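Local coordinates for FAD-binding oxidoreductase (Gulosibacter chungangensis, PDB 7PBG), which oxidises 4-ethylphenol with a covalently bound FAD, a dehydrogenation that probably yields 4-vinylphenol, at residues S289-E292 and E293-E297; K306-M309 and V310-G314; S491-N494 and H495-R498. All coordinates share one frame; numbering follows the deposited sequence.

Contact 1. Residues S289-E292 and E293-E297; sequences SKRE and EWQTE
The backbone oxygen of Glu-297 is gripped by two side-chain donors, Arg-291 NH1 and Gln-295 NE2, at the end of a coil of overlapping beta and alpha turns in the loop between helices 281-288 and 303-313. NH1 of Arg-291 meets Glu-297 O at 3.0 Å, in the guanidinium plane and in the carbonyl plane. Gln-295 NE2 reaches the same oxygen at 3.1 Å, but from above the carbonyl plane. The two long side chains run alongside each other, their flat ends almost perpendicular (81°). A guanidinium suits this spot because it has N-H groups to spare: NE makes a salt bridge with Asp-426, NH2 binds Gly-299 O, and a water links NH1 to Gln-295 O. The Gln-295 amide serves both ways, since its OE1 accepts from Thr-302 N.

Arg-291 O is also shared, taking Trp-294 N from above its carbonyl plane and Gln-295 N within it. In the turn from Lys-290 to Glu-293, the glutamate side chain folds back. Its CG stands anti to the carbonyl carbon (chi1 -66°), and the extended chain beyond carries OE1 to Lys-290 N, 2.9 Å away, while Glu-293 N bonds Lys-290 O. Trp-294 offers both bulk and one N-H: its indole packs on helix 303-313, and the buried Ser-289 hydroxyl, which donates to Ala-285 O, is supplied from the ring's edge. Trp-294 NE1 meets Ser-289 OG at 2.7 Å, with OG only 5° out of the indole plane.

Contact 2. Residues K306-M309 and V310-G314; sequences KQRM and VDELG
Asp-311 leans back over Gln-307 one turn earlier on helix 303-313, the classic i to i+4 spacing of an alpha-helix. Its CB lies 3.5 Å from Gln-307 O, and its CG 3.2 Å from the same oxygen. With CG anti to its own carbonyl carbon (chi1 -65°), the carboxylate is laid against the preceding turn, where OD2 comes to 3.6 Å from Gln-307 CG. OD1, the other branch, takes the hydrogen bond from Gln-307 NE2 at 3.0 Å; the acceptor lies in the amide plane, yet the donor stands 40° above the carboxylate plane. Gln-307 gets there by a bend at chi2 (64°), which also directs OE1 to His-317 NE2. An amide therefore fits well, having a donor for the aspartate and an acceptor for the histidine. A leucine here would probably leave both Asp-311 OD1 and His-317 NE2 without these mates and let the carboxylate swing more freely.

The backbone beneath is regular, with Asp-311 N bonded to Gln-307 O and Glu-312 N to Arg-308 O. Arg-308, more exposed, reaches back with NH2 to Trp-294 O. After Leu-313 the chain leaves the helix at Gly-314, whose positive phi a glycine adopts easily. On the buried side, Met-309 and Leu-313 supply flexible and branched apolar bulk against Ala-285 of helix 281-288, and Met-309 CB and Leu-313 CD1 approach to 4.3 Å.

Contact 3. Residues S491-N494 and H495-R498; sequences SFNN and HIQR
Positive phi at Asn-493, Asn-494 and His-495 (65° at the last) coils the chain in a left-handed turn, and the chi1 of -60° at His-495 then swings its imidazole back over Ser-491. This left-handed turn opens helix 492-508 before the chain becomes right-handed at Ile-496. Asparagine, which tolerates positive phi better than most residues, suits two of the three places. The CA-H of Ser-491 makes a CH-pi contact, its CA 3.7 Å from the ring centroid, and a side chain as small as serine lets the ring settle this close; CB is 3.5 Å from His-495 NE2. Over the opposite face lies Arg-498 NH1, while NE2 binds Glu-488 O and so fixes the ring's rotation.

Two i to i+4 backbone bonds close the turn. His-495 N reaches Ser-491 O from well above the carbonyl plane, whereas Ile-496 N meets Phe-492 O nearly along the C=O axis. Ile-496 CG2 sits 4.1 Å from Phe-492 CD2, and the Ile-496 side chain packs on Val-191 of the second subunit, whose Val-191 O also takes Asn-493 ND2. A water bridges the kink, donating to Phe-492 O at 2.7 Å and accepting from Gln-497 N at 3.1 Å.

Contacts 1 and 2 are neighbours, centres 12 Å apart, and each is partly buried. The indole of Trp-294 joins them by lying against Met-309, Glu-312 and Leu-313, so that the loop is fastened to the helix that follows it. Contact 3 stands apart at about 45 Å between centres, a surface contact of the chain that faces the second subunit. Chemistry follows place: the irregular loop 289-297 adds side-chain and water bonds to a few turn bonds, the 306-314 part, mostly helix 303-313, relies on repetitive backbone bonds plus one amide-carboxylate pair, and 491-498 uses a left-handed turn whose side chains are partly spent on the second subunit. None of the three lies at the flavin.

Contact 1. Residues S289-E292 and E293-E297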
ATOM      1  N   SER A 289       2.592 -37.160  -6.392  1.00 20.60           N
ATOM      2  CA  SER A 289       3.404 -38.313  -6.825  1.00 19.70           C
ATOM      3  C   SER A 289       4.881 -38.022  -6.621  1.00 20.59           C
ATOM      4  O   SER A 289       5.245 -36.858  -6.471  1.00 18.87           O
ATOM      5  CB  SER A 289       3.107 -38.648  -8.243  1.00 19.78           C
ATOM      6  OG  SER A 289       3.630 -37.632  -9.122  1.00 20.26           O
ATOM      7  N   LYS A 290       5.695 -39.057  -6.781  1.00 18.45           N
ATOM      8  CA  LYS A 290       7.178 -38.973  -6.723  1.00 20.19           C
ATOM      9  C   LYS A 290       7.741 -39.141  -8.136  1.00 19.45           C
ATOM     10  O   LYS A 290       7.079 -39.699  -9.014  1.00 18.09           O
ATOM     11  CB  LYS A 290       7.737 -40.079  -5.830  1.00 21.01           C
ATOM     12  CG  LYS A 290       7.333 -39.970  -4.378  1.00 23.90           C
ATOM     13  CD  LYS A 290       8.104 -40.935  -3.489  1.00 25.95           C
ATOM     14  CE  LYS A 290       7.855 -40.659  -2.020  1.00 28.56           C
ATOM     15  NZ  LYS A 290       6.404 -40.688  -1.726  1.00 30.97           N
ATOM     16  N   ARG A 291       8.923 -38.594  -8.342  1.00 19.54           N
ATOM     17  CA  ARG A 291       9.549 -38.514  -9.669  1.00 18.81           C
ATOM     18  C   ARG A 291       9.625 -39.884 -10.322  1.00 19.05           C
ATOM     19  O   ARG A 291       9.375 -40.000 -11.516  1.00 17.53           O
ATOM     20  CB  ARG A 291      10.984 -38.031  -9.495  1.00 18.80           C
ATOM     21  CG  ARG A 291      11.585 -37.487 -10.781  1.00 17.81           C
ATOM     22  CD  ARG A 291      12.987 -37.018 -10.529  1.00 18.15           C
ATOM     23  NE  ARG A 291      13.540 -36.199 -11.628  1.00 16.92           N
ATOM     24  CZ  ARG A 291      14.247 -36.640 -12.656  1.00 17.11           C
ATOM     25  NH1 ARG A 291      14.534 -37.924 -12.791  1.00 18.74           N
ATOM     26  NH2 ARG A 291      14.678 -35.768 -13.565  1.00 18.80           N
ATOM     27  N   GLU A 292      10.006 -40.910  -9.545  1.00 18.49           N
ATOM     28  CA  GLU A 292      10.254 -42.261 -10.117  1.00 19.74           C
ATOM     29  C   GLU A 292       8.943 -42.867 -10.627  1.00 19.42           C
ATOM     30  O   GLU A 292       9.024 -43.855 -11.432  1.00 20.72           O
ATOM     31  CB  GLU A 292      10.934 -43.144  -9.092  1.00 19.63           C
ATOM     32  CG  GLU A 292      12.405 -42.771  -8.964  1.00 20.68           C
ATOM     33  CD  GLU A 292      13.163 -43.653  -7.993  1.00 21.99           C
ATOM     34  OE1 GLU A 292      14.348 -43.908  -8.291  1.00 23.81           O
ATOM     35  OE2 GLU A 292      12.564 -44.112  -6.957  1.00 20.66           O
ATOM     36  N   GLU A 293       7.785 -42.340 -10.220  1.00 19.98           N
ATOM     37  CA  GLU A 293       6.497 -42.873 -10.757  1.00 18.22           C
ATOM     38  C   GLU A 293       6.444 -42.585 -12.249  1.00 19.70           C
ATOM     39  O   GLU A 293       5.699 -43.285 -12.994  1.00 21.06           O
ATOM     40  CB  GLU A 293       5.288 -42.306 -10.023  1.00 17.36           C
ATOM     41  CG  GLU A 293       5.213 -42.733  -8.562  1.00 18.99           C
ATOM     42  CD  GLU A 293       4.057 -42.139  -7.785  1.00 20.75           C
ATOM     43  OE1 GLU A 293       4.269 -41.590  -6.694  1.00 20.09           O
ATOM     44  OE2 GLU A 293       2.902 -42.323  -8.231  1.00 23.67           O
ATOM     45  N   TRP A 294       7.210 -41.601 -12.711  1.00 18.64           N
ATOM     46  CA  TRP A 294       7.173 -41.129 -14.112  1.00 18.14           C
ATOM     47  C   TRP A 294       8.444 -41.502 -14.870  1.00 18.86           C
ATOM     48  O   TRP A 294       8.322 -41.734 -16.101  1.00 20.82           O
ATOM     49  CB  TRP A 294       6.965 -39.608 -14.145  1.00 18.19           C
ATOM     50  CG  TRP A 294       5.871 -39.224 -13.204  1.00 17.04           C
ATOM     51  CD1 TRP A 294       5.979 -38.592 -12.002  1.00 17.00           C
ATOM     52  CD2 TRP A 294       4.484 -39.559 -13.363  1.00 17.08           C
ATOM     53  NE1 TRP A 294       4.757 -38.452 -11.427  1.00 17.89           N
ATOM     54  CE2 TRP A 294       3.825 -39.053 -12.230  1.00 17.65           C
ATOM     55  CE3 TRP A 294       3.752 -40.212 -14.347  1.00 18.35           C
ATOM     56  CZ2 TRP A 294       2.455 -39.177 -12.063  1.00 18.90           C
ATOM     57  CZ3 TRP A 294       2.400 -40.374 -14.162  1.00 18.37           C
ATOM     58  CH2 TRP A 294       1.756 -39.856 -13.037  1.00 18.80           C
ATOM     59  N   GLN A 295       9.588 -41.487 -14.216  1.00 19.39           N
ATOM     60  CA  GLN A 295      10.866 -41.656 -14.906  1.00 20.52           C
ATOM     61  C   GLN A 295      11.897 -42.160 -13.914  1.00 20.01           C
ATOM     62  O   GLN A 295      12.078 -41.511 -12.890  1.00 21.16           O
ATOM     63  CB  GLN A 295      11.297 -40.359 -15.590  1.00 19.66           C
ATOM     64  CG  GLN A 295      12.737 -40.404 -16.051  1.00 21.31           C
ATOM     65  CD  GLN A 295      13.084 -39.192 -16.876  1.00 21.46           C
ATOM     66  OE1 GLN A 295      12.261 -38.718 -17.661  1.00 22.15           O
ATOM     67  NE2 GLN A 295      14.298 -38.679 -16.668  1.00 20.40           N
ATOM     68  N   THR A 296      12.501 -43.318 -14.199  1.00 21.81           N
ATOM     69  CA  THR A 296      13.543 -43.894 -13.311  1.00 23.95           C
ATOM     70  C   THR A 296      14.912 -43.291 -13.612  1.00 23.68           C
ATOM     71  O   THR A 296      15.747 -43.269 -12.656  1.00 27.83           O
ATOM     72  CB  THR A 296      13.588 -45.432 -13.364  1.00 24.01           C
ATOM     73  OG1 THR A 296      13.678 -45.870 -14.715  1.00 26.24           O
ATOM     74  CG2 THR A 296      12.356 -46.076 -12.773  1.00 27.21           C
ATOM     75  N   GLU A 297      15.172 -42.863 -14.848  1.00 22.73           N
ATOM     76  CA  GLU A 297      16.496 -42.307 -15.199  1.00 22.10           C
ATOM     77  C   GLU A 297      16.675 -41.020 -14.409  1.00 23.54           C
ATOM     78  O   GLU A 297      15.787 -40.176 -14.379  1.00 21.54           O
ATOM     79  CB  GLU A 297      16.611 -42.087 -16.705  1.00 24.85           C
ATOM     80  CG  GLU A 297      16.627 -43.351 -17.565  1.00 28.13           C
ATOM     81  CD  GLU A 297      15.240 -43.898 -17.907  1.00 30.88           C
ATOM     82  OE1 GLU A 297      14.219 -43.291 -17.465  1.00 30.94           O
ATOM     83  OE2 GLU A 297      15.167 -44.982 -18.523  1.00 33.06           O
TER
HETATM   84  O   HOH W   1      13.713 -40.187 -11.235  1.00 21.83           O
HETATM   85  O   HOH W   2      15.585 -42.365 -10.310  1.00 34.83           O

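Contact 2. Residues K306-M309 and V310-G314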
ATOM      1  N   LYS A 306       6.861 -36.253 -19.096  1.00 19.60           N
ATOM      2  CA  LYS A 306       5.879 -35.178 -18.803  1.00 19.70           C
ATOM      3  C   LYS A 306       4.529 -35.574 -19.403  1.00 19.66           C
ATOM      4  O   LYS A 306       3.523 -35.307 -18.782  1.00 21.35           O
ATOM      5  CB  LYS A 306       6.432 -33.838 -19.292  1.00 19.47           C
ATOM      6  CG  LYS A 306       7.669 -33.422 -18.511  1.00 19.94           C
ATOM      7  CD  LYS A 306       8.361 -32.246 -19.161  1.00 23.58           C
ATOM      8  CE  LYS A 306       9.658 -31.820 -18.504  1.00 25.90           C
ATOM      9  NZ  LYS A 306      10.280 -30.681 -19.259  1.00 28.30           N
ATOM     10  N   GLN A 307       4.533 -36.201 -20.557  1.00 19.97           N
ATOM     11  CA  GLN A 307       3.300 -36.654 -21.226  1.00 20.01           C
ATOM     12  C   GLN A 307       2.677 -37.753 -20.364  1.00 19.53           C
ATOM     13  O   GLN A 307       1.459 -37.804 -20.254  1.00 19.31           O
ATOM     14  CB  GLN A 307       3.550 -37.110 -22.656  1.00 21.33           C
ATOM     15  CG  GLN A 307       2.253 -37.226 -23.430  1.00 20.01           C
ATOM     16  CD  GLN A 307       1.553 -35.891 -23.595  1.00 21.17           C
ATOM     17  OE1 GLN A 307       2.153 -34.921 -24.072  1.00 22.09           O
ATOM     18  NE2 GLN A 307       0.294 -35.822 -23.197  1.00 22.83           N
ATOM     19  N   ARG A 308       3.473 -38.651 -19.829  1.00 21.59           N
ATOM     20  CA  ARG A 308       2.930 -39.688 -18.905  1.00 18.94           C
ATOM     21  C   ARG A 308       2.201 -39.006 -17.733  1.00 18.98           C
ATOM     22  O   ARG A 308       1.093 -39.431 -17.343  1.00 19.89           O
ATOM     23  CB  ARG A 308       4.009 -40.642 -18.376  1.00 20.96           C
ATOM     24  CG  ARG A 308       4.576 -41.573 -19.430  1.00 22.89           C
ATOM     25  CD  ARG A 308       5.407 -42.653 -18.765  1.00 21.86           C
ATOM     26  NE  ARG A 308       6.760 -42.252 -18.446  1.00 22.49           N
ATOM     27  CZ  ARG A 308       7.766 -42.170 -19.295  1.00 21.64           C
ATOM     28  NH1 ARG A 308       7.566 -42.483 -20.567  1.00 23.58           N
ATOM     29  NH2 ARG A 308       8.982 -41.814 -18.867  1.00 21.99           N
ATOM     30  N   MET A 309       2.783 -37.963 -17.138  1.00 19.46           N
ATOM     31  CA  MET A 309       2.132 -37.172 -16.067  1.00 18.27           C
ATOM     32  C   MET A 309       0.782 -36.642 -16.575  1.00 18.44           C
ATOM     33  O   MET A 309      -0.232 -36.827 -15.886  1.00 18.69           O
ATOM     34  CB  MET A 309       3.008 -36.018 -15.608  1.00 18.27           C
ATOM     35  CG  MET A 309       4.347 -36.443 -15.095  1.00 18.41           C
ATOM     36  SD  MET A 309       5.344 -34.990 -14.774  1.00 19.97           S
ATOM     37  CE  MET A 309       6.993 -35.685 -14.695  1.00 21.06           C
ATOM     38  N   VAL A 310       0.790 -35.968 -17.730  1.00 17.48           N
ATOM     39  CA  VAL A 310      -0.449 -35.381 -18.291  1.00 17.39           C
ATOM     40  C   VAL A 310      -1.489 -36.484 -18.412  1.00 17.50           C
ATOM     41  O   VAL A 310      -2.646 -36.245 -18.013  1.00 21.08           O
ATOM     42  CB  VAL A 310      -0.228 -34.667 -19.640  1.00 16.97           C
ATOM     43  CG1 VAL A 310      -1.564 -34.304 -20.251  1.00 18.93           C
ATOM     44  CG2 VAL A 310       0.686 -33.486 -19.421  1.00 20.22           C
ATOM     45  N   ASP A 311      -1.127 -37.603 -19.032  1.00 18.87           N
ATOM     46  CA  ASP A 311      -2.132 -38.601 -19.479  1.00 20.75           C
ATOM     47  C   ASP A 311      -2.650 -39.372 -18.276  1.00 21.36           C
ATOM     48  O   ASP A 311      -3.835 -39.608 -18.177  1.00 21.57           O
ATOM     49  CB  ASP A 311      -1.536 -39.593 -20.476  1.00 20.45           C
ATOM     50  CG  ASP A 311      -1.110 -38.944 -21.783  1.00 24.64           C
ATOM     51  OD1 ASP A 311      -1.596 -37.810 -22.058  1.00 21.98           O
ATOM     52  OD2 ASP A 311      -0.343 -39.592 -22.540  1.00 24.45           O
ATOM     53  N   GLU A 312      -1.785 -39.698 -17.362  1.00 20.10           N
ATOM     54  CA  GLU A 312      -2.152 -40.607 -16.243  1.00 20.24           C
ATOM     55  C   GLU A 312      -2.819 -39.806 -15.130  1.00 20.00           C
ATOM     56  O   GLU A 312      -3.703 -40.316 -14.508  1.00 19.99           O
ATOM     57  CB  GLU A 312      -0.916 -41.402 -15.815  1.00 20.80           C
ATOM     58  CG  GLU A 312      -0.457 -42.350 -16.906  1.00 22.06           C
ATOM     59  CD  GLU A 312       0.803 -43.119 -16.568  1.00 21.58           C
ATOM     60  OE1 GLU A 312       1.483 -43.535 -17.512  1.00 21.30           O
ATOM     61  OE2 GLU A 312       1.135 -43.205 -15.347  1.00 21.73           O
ATOM     62  N   LEU A 313      -2.351 -38.601 -14.829  1.00 19.62           N
ATOM     63  CA  LEU A 313      -3.031 -37.701 -13.857  1.00 18.65           C
ATOM     64  C   LEU A 313      -4.302 -37.141 -14.475  1.00 19.54           C
ATOM     65  O   LEU A 313      -5.181 -36.718 -13.719  1.00 21.65           O
ATOM     66  CB  LEU A 313      -2.086 -36.587 -13.456  1.00 20.02           C
ATOM     67  CG  LEU A 313      -0.810 -37.020 -12.755  1.00 20.05           C
ATOM     68  CD1 LEU A 313       0.076 -35.836 -12.486  1.00 22.26           C
ATOM     69  CD2 LEU A 313      -1.176 -37.693 -11.425  1.00 20.84           C
ATOM     70  N   GLY A 314      -4.408 -37.150 -15.806  1.00 20.42           N
ATOM     71  CA  GLY A 314      -5.601 -36.606 -16.470  1.00 21.21           C
ATOM     72  C   GLY A 314      -5.671 -35.093 -16.311  1.00 22.06           C
ATOM     73  O   GLY A 314      -6.772 -34.579 -16.116  1.00 23.75           O
TER

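Contact 3. Residues S491-N494 and H495-R498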
ATOM      1  N   SER A 491      20.291  -1.263 -10.546  1.00 20.86           N
ATOM      2  CA  SER A 491      21.540  -0.476 -10.726  1.00 22.02           C
ATOM      3  C   SER A 491      21.262   0.964 -11.143  1.00 22.44           C
ATOM      4  O   SER A 491      22.239   1.728 -11.226  1.00 21.29           O
ATOM      5  CB  SER A 491      22.431  -1.143 -11.722  1.00 22.86           C
ATOM      6  OG  SER A 491      21.822  -1.114 -12.963  1.00 24.60           O
ATOM      7  N   PHE A 492      20.014   1.345 -11.390  1.00 20.09           N
ATOM      8  CA  PHE A 492      19.699   2.738 -11.819  1.00 20.01           C
ATOM      9  C   PHE A 492      20.461   3.740 -10.950  1.00 20.83           C
ATOM     10  O   PHE A 492      20.418   3.667  -9.699  1.00 19.33           O
ATOM     11  CB  PHE A 492      18.204   3.057 -11.719  1.00 20.18           C
ATOM     12  CG  PHE A 492      17.883   4.469 -12.175  1.00 20.08           C
ATOM     13  CD1 PHE A 492      17.911   4.787 -13.527  1.00 22.60           C
ATOM     14  CD2 PHE A 492      17.652   5.480 -11.258  1.00 19.36           C
ATOM     15  CE1 PHE A 492      17.723   6.095 -13.934  1.00 23.04           C
ATOM     16  CE2 PHE A 492      17.448   6.784 -11.663  1.00 21.93           C
ATOM     17  CZ  PHE A 492      17.482   7.084 -13.000  1.00 23.07           C
ATOM     18  N   ASN A 493      21.103   4.695 -11.626  1.00 19.29           N
ATOM     19  CA  ASN A 493      21.827   5.808 -10.999  1.00 21.37           C
ATOM     20  C   ASN A 493      22.800   5.292  -9.932  1.00 21.29           C
ATOM     21  O   ASN A 493      22.734   5.717  -8.756  1.00 21.36           O
ATOM     22  CB  ASN A 493      20.863   6.875 -10.492  1.00 22.85           C
ATOM     23  CG  ASN A 493      21.607   8.117 -10.071  1.00 24.55           C
ATOM     24  OD1 ASN A 493      22.712   8.337 -10.561  1.00 24.78           O
ATOM     25  ND2 ASN A 493      21.038   8.896  -9.165  1.00 25.46           N
ATOM     26  N   ASN A 494      23.694   4.364 -10.334  1.00 21.40           N
ATOM     27  CA  ASN A 494      24.776   3.900  -9.442  1.00 23.30           C
ATOM     28  C   ASN A 494      24.154   3.316  -8.167  1.00 22.12           C
ATOM     29  O   ASN A 494      24.600   3.672  -7.062  1.00 20.38           O
ATOM     30  CB  ASN A 494      25.765   5.008  -9.100  1.00 24.86           C
ATOM     31  CG  ASN A 494      26.479   5.577 -10.307  1.00 29.73           C
ATOM     32  OD1 ASN A 494      27.042   4.856 -11.125  1.00 36.95           O
ATOM     33  ND2 ASN A 494      26.427   6.882 -10.428  1.00 33.78           N
ATOM     34  N   HIS A 495      23.059   2.571  -8.326  1.00 21.23           N
ATOM     35  CA  HIS A 495      22.419   1.826  -7.214  1.00 21.72           C
ATOM     36  C   HIS A 495      21.862   2.803  -6.169  1.00 20.27           C
ATOM     37  O   HIS A 495      21.976   2.543  -4.932  1.00 21.24           O
ATOM     38  CB  HIS A 495      23.402   0.833  -6.595  1.00 20.69           C
ATOM     39  CG  HIS A 495      23.910  -0.181  -7.545  1.00 22.46           C
ATOM     40  ND1 HIS A 495      24.978   0.092  -8.391  1.00 24.37           N
ATOM     41  CD2 HIS A 495      23.441  -1.393  -7.885  1.00 24.74           C
ATOM     42  CE1 HIS A 495      25.196  -0.962  -9.152  1.00 25.51           C
ATOM     43  NE2 HIS A 495      24.268  -1.904  -8.851  1.00 22.92           N
ATOM     44  N   ILE A 496      21.202   3.876  -6.640  1.00 20.83           N
ATOM     45  CA  ILE A 496      20.627   4.889  -5.713  1.00 19.33           C
ATOM     46  C   ILE A 496      19.629   4.193  -4.772  1.00 20.51           C
ATOM     47  O   ILE A 496      19.527   4.627  -3.651  1.00 20.67           O
ATOM     48  CB  ILE A 496      20.057   6.112  -6.445  1.00 19.05           C
ATOM     49  CG1 ILE A 496      19.661   7.232  -5.471  1.00 20.08           C
ATOM     50  CG2 ILE A 496      18.920   5.720  -7.377  1.00 19.13           C
ATOM     51  CD1 ILE A 496      20.747   7.731  -4.536  1.00 21.10           C
ATOM     52  N   GLN A 497      18.977   3.113  -5.201  1.00 20.86           N
ATOM     53  CA  GLN A 497      18.019   2.382  -4.341  1.00 22.81           C
ATOM     54  C   GLN A 497      18.754   1.823  -3.139  1.00 22.49           C
ATOM     55  O   GLN A 497      18.353   2.129  -1.990  1.00 21.98           O
ATOM     56  CB  GLN A 497      17.322   1.252  -5.071  1.00 22.64           C
ATOM     57  CG  GLN A 497      15.899   1.581  -5.408  1.00 28.58           C
ATOM     58  CD  GLN A 497      15.121   0.420  -5.981  1.00 28.45           C
ATOM     59  OE1 GLN A 497      15.373  -0.771  -5.732  1.00 32.66           O
ATOM     60  NE2 GLN A 497      14.144   0.790  -6.773  1.00 26.99           N
ATOM     61  N   ARG A 498      19.791   1.014  -3.398  1.00 23.14           N
ATOM     62  CA  ARG A 498      20.624   0.432  -2.317  1.00 25.04           C
ATOM     63  C   ARG A 498      21.154   1.550  -1.428  1.00 24.17           C
ATOM     64  O   ARG A 498      21.165   1.391  -0.205  1.00 23.64           O
ATOM     65  CB  ARG A 498      21.806  -0.369  -2.893  1.00 25.45           C
ATOM     66  CG  ARG A 498      22.737  -1.030  -1.876  1.00 28.89           C
ATOM     67  CD  ARG A 498      24.012  -1.513  -2.603  1.00 30.85           C
ATOM     68  NE  ARG A 498      24.967  -0.413  -2.772  1.00 38.34           N
ATOM     69  CZ  ARG A 498      25.730  -0.187  -3.843  1.00 38.88           C
ATOM     70  NH1 ARG A 498      25.718  -1.017  -4.869  1.00 42.17           N
ATOM     71  NH2 ARG A 498      26.515   0.878  -3.882  1.00 42.93           N
TER
HETATM   72  O   HOH W   3      18.807   2.127  -8.155  1.00 19.57           O